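Long-range contacts in 3-methylornithine synthase (Methanosarcina barkeri, PDB 3T7V), which catalyses the radical-based isomerization of L-lysine to (3R)-3-methyl-D-ornithine with a [4Fe-4S] cluster and S-adenosylmethionine, a step in pyrrolysine biosynthesis: residues Gln170-Asp174 against Asp206-Thr210; Arg235-Phe239 against Glu258-Ile262. All blocks are in the same frame, centred on the assembly; numbering follows the deposited sequence.

Interaction 1: residues Gln170-Asp174 against Asp206-Thr210; sequences QETYD and DGILT. With SAM (S-adenosylmethionine), chain C.
Segment 206-210 is a strand, whereas 170-174 is an irregular loop whose backbone meets it in a single parallel bridge, Glu171 with Ile208, their CA atoms 4.0 Å apart. Glu171 takes a positive phi (77/-50) at the centre of a classic gamma turn, closed by Thr172 N to Gln170 O (2.9 Å), just where its N and O are both bonded to the residues flanking Ile208: Glu171 N donates to Gly207 O (2.9 Å) and Leu209 N to Glu171 O (2.9 Å). Ile208 CA adds a CA-H...O contact to Glu171 O at 3.2 Å, and a water bridges Glu171 O (2.9 Å) and Leu209 O (2.6 Å). Asp174 N bonds to Thr172 OG1 (3.0 Å), an ST turn leading to Asp174, the N-cap of helix 175-181.

Asp206 (chi1 t) pins the loop with both carboxylate oxygens: OD1 accepts from Gln170 N (2.9 Å), and from Gly207 N of its own strand (2.8 Å), while Tyr173 OH donates to OD2 over 2.5 Å, at the ring edge, near its plane. The side-chain amide of Gln170 points to Arg194 and Phe187 O. Glu171 (m, m) passes its carboxylate beside Leu209, OE1 to CG 3.4 Å, to grip the ribose of SAM: O2' donates to OE1 (2.7 Å), O3' to OE2 (2.5 Å). Arg182, which also binds SAM, forms a salt bridge with Glu171 OE2. Leu209 CD2 lies 3.6 Å from adenine N3. An acidic residue hydrogen-bonded to both ribose hydroxyls, beside a strand-borne apolar contact to adenine, makes this part of the SAM site of the radical SAM TIM-barrel fold.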
# COMPACT_ATOMS: atom_id res chain seq x y z
N GLN A 170 0.40 -3.32 9.30
CA GLN A 170 -0.12 -3.65 10.65
C GLN A 170 -1.65 -3.47 10.76
O GLN A 170 -2.28 -4.09 11.65
CB GLN A 170 0.51 -2.75 11.69
CG GLN A 170 0.46 -3.38 13.10
CD GLN A 170 1.35 -4.58 13.29
OE1 GLN A 170 2.31 -4.77 12.56
NE2 GLN A 170 1.08 -5.36 14.35
N GLU A 171 -2.24 -2.63 9.87
CA GLU A 171 -3.72 -2.30 9.86
C GLU A 171 -4.09 -1.32 10.97
O GLU A 171 -4.74 -0.29 10.74
CB GLU A 171 -4.69 -3.48 9.96
CG GLU A 171 -4.38 -4.69 9.15
CD GLU A 171 -4.11 -4.39 7.72
OE1 GLU A 171 -4.46 -3.31 7.13
OE2 GLU A 171 -3.48 -5.25 7.11
N THR A 172 -3.65 -1.63 12.17
CA THR A 172 -3.87 -0.73 13.33
C THR A 172 -2.81 -1.08 14.38
O THR A 172 -2.50 -2.26 14.59
CB THR A 172 -5.29 -0.93 13.89
OG1 THR A 172 -5.45 -0.10 15.03
CG2 THR A 172 -5.58 -2.37 14.29
N TYR A 173 -2.40 -0.10 15.15
CA TYR A 173 -1.65 -0.35 16.37
C TYR A 173 -2.48 -0.29 17.66
O TYR A 173 -1.92 -0.38 18.78
CB TYR A 173 -0.47 0.66 16.52
CG TYR A 173 0.63 0.32 15.55
CD1 TYR A 173 0.54 0.65 14.19
CD2 TYR A 173 1.74 -0.34 16.00
CE1 TYR A 173 1.56 0.25 13.27
CE2 TYR A 173 2.78 -0.71 15.11
CZ TYR A 173 2.67 -0.41 13.78
OH TYR A 173 3.66 -0.82 12.92
N ASP A 174 -3.80 -0.18 17.50
CA ASP A 174 -4.70 -0.26 18.65
C ASP A 174 -4.96 -1.74 18.87
O ASP A 174 -5.56 -2.42 18.04
CB ASP A 174 -5.99 0.46 18.19
CG ASP A 174 -7.10 0.39 19.16
OD1 ASP A 174 -7.05 -0.39 20.13
OD2 ASP A 174 -8.08 1.23 18.91
N ASP A 206 4.64 -0.01 5.78
CA ASP A 206 3.58 -0.27 6.78
C ASP A 206 2.36 0.45 6.35
O ASP A 206 2.39 1.33 5.46
CB ASP A 206 4.06 0.23 8.16
CG ASP A 206 3.32 -0.39 9.36
OD1 ASP A 206 2.38 -1.24 9.18
OD2 ASP A 206 3.79 -0.06 10.51
N GLY A 207 1.23 0.06 6.95
CA GLY A 207 -0.04 0.63 6.51
C GLY A 207 -1.09 0.48 7.57
O GLY A 207 -1.08 -0.48 8.34
N ILE A 208 -2.01 1.41 7.53
CA ILE A 208 -3.22 1.35 8.39
C ILE A 208 -4.50 1.41 7.61
O ILE A 208 -4.53 1.84 6.43
CB ILE A 208 -3.08 2.39 9.47
CG1 ILE A 208 -3.14 3.74 8.83
CG2 ILE A 208 -1.87 2.00 10.39
CD1 ILE A 208 -2.99 4.92 9.88
N LEU A 209 -5.55 0.83 8.18
CA LEU A 209 -6.87 0.89 7.61
C LEU A 209 -7.67 1.95 8.30
O LEU A 209 -7.58 2.10 9.53
CB LEU A 209 -7.52 -0.44 7.83
CG LEU A 209 -7.39 -1.52 6.92
CD1 LEU A 209 -8.33 -2.69 7.36
CD2 LEU A 209 -7.88 -1.14 5.53
N THR A 210 -8.45 2.71 7.54
CA THR A 210 -9.38 3.67 8.13
C THR A 210 -10.76 3.31 7.71
O THR A 210 -10.93 2.61 6.74
CB THR A 210 -9.01 5.15 7.82
OG1 THR A 210 -9.82 5.98 8.67
CG2 THR A 210 -9.26 5.55 6.40
N SAM C . -1.96 -11.56 2.54
CA SAM C . -0.93 -10.65 2.77
C SAM C . -1.15 -9.75 3.92
O SAM C . -2.23 -9.78 4.55
OXT SAM C . -0.15 -9.05 4.31
CB SAM C . -0.93 -9.62 1.88
CG SAM C . -2.17 -8.97 1.40
SD SAM C . -2.14 -7.15 1.63
CE SAM C . -2.19 -6.60 -0.05
C5' SAM C . -3.82 -6.84 2.14
C4' SAM C . -3.94 -5.71 2.85
O4' SAM C . -4.95 -5.22 1.76
C3' SAM C . -4.38 -5.81 4.10
O3' SAM C . -3.09 -5.47 4.64
C2' SAM C . -5.18 -4.51 3.99
O2' SAM C . -4.45 -3.32 4.45
C1' SAM C . -5.71 -4.30 2.56
N9 SAM C . -7.13 -4.79 2.46
C8 SAM C . -7.63 -6.07 2.51
N7 SAM C . -8.95 -6.02 2.44
C5 SAM C . -9.31 -4.70 2.33
C6 SAM C . -10.56 -4.05 2.30
N6 SAM C . -11.72 -4.72 2.34
N1 SAM C . -10.59 -2.72 2.15
C2 SAM C . -9.44 -1.98 2.12
N3 SAM C . -8.22 -2.56 2.26
C4 SAM C . -8.18 -3.93 2.34
O HOH W 1 -6.58 1.63 11.84

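Interaction 2: residues Arg235-Phe239 against Glu258-Ile262; sequences RVMTF and ELKII. With MD0 (5-amino-D-isoleucine), chain D; SAM (S-adenosylmethionine), chain C.
Strand 235-238 and the first turn of helix 258-268 run antiparallel, their short axes at 173° and 8.2 Å apart at closest approach; the nearest CA atoms, of Thr238 and Glu258, are 5.7 Å apart. Polar contacts gather on Glu258, whose extended side chain (t, t) brings OE1 to Thr238, accepting from its N (3.0 Å) and, very short, from its OG1 (2.5 Å). A water joins Thr238 OG1 to Glu258 N, 2.8 Å from each. Apolar packing centres on Val236, with CB 3.7 Å from Ile261 CG2 and CG1 3.6 Å from Ile262 CG1.

Ligand contacts come from segment 235-239. Arg235 grips the carboxylate of the product 3-methyl-D-ornithine (MD0) bidentately, NH1 to OXT 3.1 Å and NH2 to O 3.0 Å; Met237 CE lies 3.7 Å from its CG2 and 3.7 Å from SAM N3. Thr238 O approaches SAM C2 at 3.2 Å, and Phe239 CD1, just past the strand, is 3.7 Å from SAM N6.

This is a beta-alpha unit of the TIM barrel: the strand, beside strand 203-210, serves the pocket through Arg235 and Met237 and the outer helix through Val236, while Arg289 of helix 278-291 salt-bridges Glu258 OE2.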
# COMPACT_ATOMS: atom_id res chain seq x y z
N ARG A 235 1.27 3.90 4.36
CA ARG A 235 -0.01 4.04 3.66
C ARG A 235 -1.21 4.04 4.56
O ARG A 235 -1.18 3.53 5.71
CB ARG A 235 -0.15 3.02 2.56
CG ARG A 235 -0.57 1.72 2.99
CD ARG A 235 -1.25 0.87 1.86
NE ARG A 235 -0.33 0.68 0.72
CZ ARG A 235 -0.74 0.37 -0.51
NH1 ARG A 235 -2.05 0.24 -0.78
NH2 ARG A 235 0.16 0.24 -1.47
N VAL A 236 -2.28 4.58 4.01
CA VAL A 236 -3.62 4.39 4.62
C VAL A 236 -4.56 3.95 3.52
O VAL A 236 -4.48 4.46 2.38
CB VAL A 236 -4.06 5.67 5.37
CG1 VAL A 236 -3.92 6.86 4.39
CG2 VAL A 236 -5.49 5.52 5.86
N MET A 237 -5.40 2.97 3.81
CA MET A 237 -6.47 2.57 2.90
C MET A 237 -7.82 2.72 3.53
O MET A 237 -7.98 2.36 4.72
CB MET A 237 -6.25 1.12 2.49
CG MET A 237 -4.87 0.95 1.87
SD MET A 237 -4.68 -0.67 1.21
CE MET A 237 -5.91 -1.02 -0.11
N THR A 238 -8.77 3.23 2.75
CA THR A 238 -10.17 3.17 3.21
C THR A 238 -10.69 1.74 3.21
O THR A 238 -10.55 1.05 2.15
CB THR A 238 -11.08 3.95 2.19
OG1 THR A 238 -10.53 5.29 2.09
CG2 THR A 238 -12.54 3.96 2.64
N PHE A 239 -11.29 1.28 4.31
CA PHE A 239 -11.92 -0.04 4.32
C PHE A 239 -13.14 -0.04 3.42
O PHE A 239 -14.08 0.75 3.59
CB PHE A 239 -12.30 -0.35 5.77
CG PHE A 239 -13.11 -1.59 5.93
CD1 PHE A 239 -12.76 -2.78 5.26
CD2 PHE A 239 -14.27 -1.53 6.64
CE1 PHE A 239 -13.57 -3.91 5.40
CE2 PHE A 239 -15.07 -2.67 6.75
CZ PHE A 239 -14.68 -3.86 6.14
N GLU A 258 -9.53 8.78 4.28
CA GLU A 258 -8.21 8.47 3.78
C GLU A 258 -7.47 9.77 3.30
O GLU A 258 -6.28 9.88 3.50
CB GLU A 258 -8.39 7.46 2.68
CG GLU A 258 -7.08 7.00 2.05
CD GLU A 258 -7.31 6.11 0.86
OE1 GLU A 258 -8.44 5.48 0.77
OE2 GLU A 258 -6.37 6.01 0.02
N LEU A 259 -8.15 10.73 2.65
CA LEU A 259 -7.42 11.90 2.18
C LEU A 259 -6.82 12.72 3.29
O LEU A 259 -5.70 13.18 3.21
CB LEU A 259 -8.33 12.79 1.31
CG LEU A 259 -9.11 12.08 0.19
CD1 LEU A 259 -9.93 13.20 -0.48
CD2 LEU A 259 -8.08 11.49 -0.77
N LYS A 260 -7.60 12.91 4.36
CA LYS A 260 -7.09 13.62 5.55
C LYS A 260 -5.87 12.90 6.12
O LYS A 260 -4.88 13.50 6.50
CB LYS A 260 -8.24 13.68 6.61
CG LYS A 260 -8.01 14.56 7.80
CD LYS A 260 -9.39 15.16 8.32
CE LYS A 260 -10.39 14.07 8.44
NZ LYS A 260 -11.45 14.53 9.39
N ILE A 261 -5.94 11.56 6.18
CA ILE A 261 -4.85 10.87 6.81
C ILE A 261 -3.62 10.85 5.91
O ILE A 261 -2.50 10.89 6.38
CB ILE A 261 -5.25 9.44 7.21
CG1 ILE A 261 -6.34 9.54 8.35
CG2 ILE A 261 -4.08 8.56 7.71
CD1 ILE A 261 -7.02 8.23 8.51
N ILE A 262 -3.83 10.79 4.58
CA ILE A 262 -2.67 10.94 3.62
C ILE A 262 -1.92 12.25 3.88
O ILE A 262 -0.70 12.29 3.93
CB ILE A 262 -3.08 10.80 2.16
CG1 ILE A 262 -3.42 9.36 1.84
CG2 ILE A 262 -1.97 11.32 1.25
CD1 ILE A 262 -4.09 9.22 0.48
C MD0 D . -2.57 -1.57 -3.50
N MD0 D . -4.06 -3.31 -4.31
O MD0 D . -1.44 -1.05 -3.60
CA MD0 D . -2.73 -3.03 -3.79
CB MD0 D . -2.47 -3.87 -2.50
CD MD0 D . -0.45 -4.80 -1.18
NE MD0 D . 0.96 -4.57 -0.90
CG MD0 D . -0.98 -3.70 -2.09
CG2 MD0 D . -3.38 -3.48 -1.30
OXT MD0 D . -3.58 -0.93 -3.18
N SAM C . -1.96 -11.56 2.54
CA SAM C . -0.93 -10.65 2.77
C SAM C . -1.15 -9.75 3.92
O SAM C . -2.23 -9.78 4.55
OXT SAM C . -0.15 -9.05 4.31
CB SAM C . -0.93 -9.62 1.88
CG SAM C . -2.17 -8.97 1.40
SD SAM C . -2.14 -7.15 1.63
CE SAM C . -2.19 -6.60 -0.05
C5' SAM C . -3.82 -6.84 2.14
C4' SAM C . -3.94 -5.71 2.85
O4' SAM C . -4.95 -5.22 1.76
C3' SAM C . -4.38 -5.81 4.10
O3' SAM C . -3.09 -5.47 4.64
C2' SAM C . -5.18 -4.51 3.99
O2' SAM C . -4.45 -3.32 4.45
C1' SAM C . -5.71 -4.30 2.56
N9 SAM C . -7.13 -4.79 2.46
C8 SAM C . -7.63 -6.07 2.51
N7 SAM C . -8.95 -6.02 2.44
C5 SAM C . -9.31 -4.70 2.33
C6 SAM C . -10.56 -4.05 2.30
N6 SAM C . -11.72 -4.72 2.34
N1 SAM C . -10.59 -2.72 2.15
C2 SAM C . -9.44 -1.98 2.12
N3 SAM C . -8.22 -2.56 2.26
C4 SAM C . -8.18 -3.93 2.34
O HOH W 2 -11.81 7.37 3.38

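Along the chain the two contacts follow in series. Interaction 1 closes first: after strand 163-167 the chain passes through helices 175-181 and 187-200, then returns on strand 203-210 to meet the loop it left. Helix 216-228 then leads to strand 233-238, where interaction 2 opens; an excursion without helix or strand closes it at helix 258-268. The loops neither nest nor cross, but strands 203-210 and 233-238 are parallel neighbours in the barrel sheet, linked by probable hydrogen bonds Thr210 N to Met237 O (2.9 Å) and Phe239 N to Thr210 O (2.8 Å). Both contacts reach SAM, interaction 1 at ribose and adenine, interaction 2 at adenine and also at the bound product.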